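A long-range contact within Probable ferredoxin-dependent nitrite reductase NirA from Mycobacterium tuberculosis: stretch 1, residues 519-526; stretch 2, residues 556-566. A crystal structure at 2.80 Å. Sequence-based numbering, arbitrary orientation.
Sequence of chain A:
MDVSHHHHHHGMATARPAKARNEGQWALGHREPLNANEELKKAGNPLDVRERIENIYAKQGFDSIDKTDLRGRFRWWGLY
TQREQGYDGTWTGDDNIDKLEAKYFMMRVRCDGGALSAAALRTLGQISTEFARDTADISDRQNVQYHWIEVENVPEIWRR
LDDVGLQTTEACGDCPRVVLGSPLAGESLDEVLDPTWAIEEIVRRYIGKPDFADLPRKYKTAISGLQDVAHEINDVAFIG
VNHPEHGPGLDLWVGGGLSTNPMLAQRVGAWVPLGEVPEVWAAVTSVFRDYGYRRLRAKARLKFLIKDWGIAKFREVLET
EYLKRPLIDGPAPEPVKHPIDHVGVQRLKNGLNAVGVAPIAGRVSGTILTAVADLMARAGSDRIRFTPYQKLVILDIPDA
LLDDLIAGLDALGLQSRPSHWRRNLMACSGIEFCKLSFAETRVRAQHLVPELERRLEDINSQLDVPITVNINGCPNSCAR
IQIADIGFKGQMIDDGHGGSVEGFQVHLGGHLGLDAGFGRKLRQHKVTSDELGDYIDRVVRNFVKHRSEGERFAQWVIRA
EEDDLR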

# COMPACT_ATOMS: atom_id res chain seq x y z
N GLY A 519 13.79 -7.87 -8.11
CA GLY A 519 13.77 -9.15 -8.83
C GLY A 519 14.35 -8.97 -10.22
O GLY A 519 14.35 -7.85 -10.74
N ARG A 520 14.84 -10.06 -10.81
CA ARG A 520 15.39 -10.00 -12.16
C ARG A 520 14.31 -10.32 -13.19
O ARG A 520 13.39 -11.11 -12.95
N LYS A 521 14.42 -9.65 -14.34
CA LYS A 521 13.44 -9.69 -15.40
C LYS A 521 13.96 -10.73 -16.38
O LYS A 521 15.17 -10.92 -16.47
N LEU A 522 13.07 -11.43 -17.09
CA LEU A 522 13.53 -12.46 -18.03
C LEU A 522 13.39 -12.01 -19.47
O LEU A 522 12.52 -11.21 -19.83
N ARG A 523 14.26 -12.59 -20.30
CA ARG A 523 14.63 -12.05 -21.62
C ARG A 523 13.46 -11.99 -22.61
O ARG A 523 12.90 -10.91 -22.85
N GLN A 524 13.13 -13.13 -23.19
CA GLN A 524 12.00 -13.26 -24.12
C GLN A 524 11.01 -14.10 -23.33
O GLN A 524 11.03 -15.34 -23.40
N HIS A 525 10.18 -13.40 -22.54
CA HIS A 525 9.27 -14.04 -21.60
C HIS A 525 7.95 -13.29 -21.46
O HIS A 525 7.91 -12.11 -21.11
N LYS A 526 6.86 -13.99 -21.78
CA LYS A 526 5.52 -13.50 -21.55
C LYS A 526 4.74 -14.68 -20.98
O LYS A 526 4.89 -15.81 -21.47
N TRP A 556 18.12 -19.29 -4.96
CA TRP A 556 18.16 -20.25 -6.06
C TRP A 556 18.03 -19.56 -7.44
O TRP A 556 18.54 -20.05 -8.46
N VAL A 557 17.38 -18.41 -7.44
CA VAL A 557 17.17 -17.60 -8.63
C VAL A 557 18.49 -16.96 -9.13
O VAL A 557 18.58 -16.53 -10.28
N ILE A 558 19.51 -16.92 -8.27
CA ILE A 558 20.82 -16.46 -8.72
C ILE A 558 21.40 -17.40 -9.80
O ILE A 558 21.92 -16.92 -10.80
N ARG A 559 21.25 -18.71 -9.62
CA ARG A 559 22.09 -19.66 -10.35
C ARG A 559 21.42 -20.60 -11.36
O ARG A 559 22.02 -20.93 -12.38
N ALA A 560 20.19 -21.05 -11.10
CA ALA A 560 19.59 -22.02 -12.01
C ALA A 560 19.57 -21.51 -13.46
O ALA A 560 19.54 -20.31 -13.71
N GLU A 561 19.62 -22.43 -14.41
CA GLU A 561 19.65 -22.05 -15.82
C GLU A 561 18.38 -21.28 -16.18
O GLU A 561 17.33 -21.47 -15.58
N GLU A 562 18.49 -20.40 -17.16
CA GLU A 562 17.36 -19.59 -17.60
C GLU A 562 16.19 -20.42 -18.12
O GLU A 562 15.06 -19.93 -18.15
N ASP A 563 16.45 -21.65 -18.54
CA ASP A 563 15.38 -22.58 -18.94
C ASP A 563 14.54 -22.98 -17.74
O ASP A 563 13.32 -23.11 -17.84
N ASP A 564 15.19 -23.20 -16.60
CA ASP A 564 14.49 -23.59 -15.37
C ASP A 564 13.59 -22.49 -14.77
O ASP A 564 12.89 -22.75 -13.79
N LEU A 565 13.62 -21.29 -15.34
CA LEU A 565 12.86 -20.16 -14.82
C LEU A 565 11.77 -19.65 -15.79
O LEU A 565 11.20 -18.58 -15.57
N ARG A 566 11.45 -20.42 -16.83
CA ARG A 566 10.52 -19.97 -17.87
C ARG A 566 9.15 -20.63 -17.80
O ARG A 566 9.06 -21.83 -17.62

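The contact between the two stretches buries 543 Å², both sides summed, and its polar part centres on Glu562. This residue points toward stretch 1, with chi1 (-135°) and chi2 (128°) both between wells, and its carboxylate is shared by two arginines. Arg520 NH2 forms a salt bridge with Glu562 OE2 at 2.7 Å, and Arg523 NH2 forms another with Glu562 OE1 at 2.9 Å, so each carboxylate oxygen has its own cationic partner. Both arginines point toward stretch 2, Arg520 with chi1 p and chi2 t, Arg523 with chi1 and chi2 both t.

The Arg520 guanidinium also reaches the backbone. Its NH1 donates a hydrogen bond to Val557 O (3.1 Å), the one hydrogen bond across the contact. Val557 O and Glu562 OE2 both lie at the edge of the guanidinium, near its plane, where the N-H groups can meet acceptors; Leu565 CD1 covers one face, 3.8 Å from Arg520 NH1. Closer to the backbone, Arg520 CG packs on Val557 CG1 at 4.0 Å.

The apolar centre is formed by two buried leucines. Leu522 (chi1 m, chi2 t) points toward stretch 2 and places CD1 3.7 Å from Leu565 CB. Leu565 has the same rotamer, but its CA-to-CB bond runs sideways. Leu522 CD2 approaches Glu562 OE2 at 3.8 Å, bringing the leucine pair up against the charged cluster.

At the C-terminal end, Arg566 (chi1 m, chi2 t) starts sideways, yet its side chain extends to stretch 1. Gln524 O lies over one face of its guanidinium, 2.9 Å from Arg566 NH2, but the angle is too poor for a hydrogen bond. The like-charged Arg523 is also near, with its NE 4.6 Å from Arg566 NH2. His525, chi1 t, points inward and has Arg566 CG over one ring face; its CE1 lies 4.0 Å from Arg566 CB.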

# COMPACT_ATOMS: atom_id res chain seq x y z
CB ARG A 520 16.64 -10.88 -12.33
CG ARG A 520 16.64 -12.21 -11.59
CD ARG A 520 17.82 -13.12 -12.03
NE ARG A 520 17.72 -13.55 -13.44
CZ ARG A 520 18.21 -14.69 -13.95
NH1 ARG A 520 18.84 -15.59 -13.19
NH2 ARG A 520 18.05 -14.95 -15.24
CB LYS A 521 13.33 -8.31 -16.06
CG LYS A 521 13.46 -7.14 -15.06
CD LYS A 521 13.60 -5.78 -15.73
CE LYS A 521 12.30 -5.33 -16.37
NZ LYS A 521 12.03 -3.89 -16.14
CB LEU A 522 12.84 -13.81 -17.77
CG LEU A 522 13.37 -14.58 -16.54
CD1 LEU A 522 12.90 -16.04 -16.59
CD2 LEU A 522 14.90 -14.51 -16.38
CB ARG A 523 15.79 -12.90 -22.19
CG ARG A 523 16.10 -12.72 -23.71
CD ARG A 523 17.46 -13.35 -24.11
NE ARG A 523 17.84 -14.47 -23.24
CZ ARG A 523 19.08 -14.93 -23.05
NH1 ARG A 523 20.13 -14.40 -23.69
NH2 ARG A 523 19.27 -15.95 -22.22
CB GLN A 524 12.39 -13.95 -25.45
CG GLN A 524 11.18 -14.31 -26.38
CD GLN A 524 11.44 -15.50 -27.33
OE1 GLN A 524 12.49 -15.58 -27.97
NE2 GLN A 524 10.45 -16.40 -27.45
CB HIS A 525 9.94 -14.15 -20.23
CG HIS A 525 9.46 -15.29 -19.40
ND1 HIS A 525 8.72 -16.34 -19.92
CD2 HIS A 525 9.64 -15.57 -18.08
CE1 HIS A 525 8.45 -17.20 -18.95
NE2 HIS A 525 9.00 -16.76 -17.83
CB LYS A 526 4.88 -12.99 -22.86
CG LYS A 526 5.49 -11.68 -23.44
CD LYS A 526 5.20 -11.56 -24.97
CE LYS A 526 5.51 -10.16 -25.55
NZ LYS A 526 4.77 -9.84 -26.82
CB TRP A 556 17.07 -21.31 -5.85
CG TRP A 556 16.96 -22.24 -6.96
CD1 TRP A 556 17.82 -23.25 -7.27
CD2 TRP A 556 15.95 -22.25 -7.97
NE1 TRP A 556 17.40 -23.90 -8.40
CE2 TRP A 556 16.26 -23.30 -8.86
CE3 TRP A 556 14.81 -21.47 -8.21
CZ2 TRP A 556 15.46 -23.61 -9.98
CZ3 TRP A 556 14.01 -21.77 -9.32
CH2 TRP A 556 14.34 -22.83 -10.19
CB VAL A 557 16.08 -16.53 -8.31
CG1 VAL A 557 15.95 -15.49 -9.38
CG2 VAL A 557 14.75 -17.20 -8.09
CB ILE A 558 21.83 -16.27 -7.54
CG1 ILE A 558 22.29 -17.64 -6.96
CG2 ILE A 558 21.25 -15.25 -6.53
CD1 ILE A 558 22.80 -17.64 -5.47
CB ARG A 559 22.91 -20.47 -9.35
CG ARG A 559 22.09 -21.24 -8.33
CD ARG A 559 22.80 -22.51 -7.97
NE ARG A 559 21.97 -23.42 -7.20
CZ ARG A 559 21.82 -23.38 -5.88
NH1 ARG A 559 22.43 -22.45 -5.15
NH2 ARG A 559 21.04 -24.29 -5.29
CB ALA A 560 18.19 -22.38 -11.54
CB GLU A 561 19.81 -23.29 -16.69
CG GLU A 561 21.08 -24.10 -16.41
CD GLU A 561 20.98 -25.55 -16.86
OE1 GLU A 561 19.88 -26.16 -16.73
OE2 GLU A 561 21.99 -26.10 -17.36
CB GLU A 562 17.81 -18.62 -18.70
CG GLU A 562 17.30 -17.20 -18.53
CD GLU A 562 18.42 -16.17 -18.61
OE1 GLU A 562 19.42 -16.43 -19.33
OE2 GLU A 562 18.32 -15.12 -17.95
CB ASP A 563 15.92 -23.88 -19.55
CG ASP A 563 16.95 -23.64 -20.62
OD1 ASP A 563 18.05 -23.12 -20.28
OD2 ASP A 563 16.68 -23.99 -21.79
CB ASP A 564 15.49 -24.03 -14.29
CG ASP A 564 16.13 -25.37 -14.58
OD1 ASP A 564 15.87 -25.97 -15.65
OD2 ASP A 564 16.89 -25.84 -13.71
CB LEU A 565 13.82 -18.99 -14.48
CG LEU A 565 14.99 -19.19 -13.50
CD1 LEU A 565 15.82 -17.92 -13.44
CD2 LEU A 565 14.57 -19.58 -12.08
CB ARG A 566 11.13 -20.21 -19.24
CG ARG A 566 12.23 -19.24 -19.53
CD ARG A 566 12.67 -19.28 -20.97
NE ARG A 566 13.08 -17.95 -21.37
CZ ARG A 566 13.32 -17.57 -22.62
NH1 ARG A 566 13.21 -18.43 -23.64
NH2 ARG A 566 13.68 -16.31 -22.84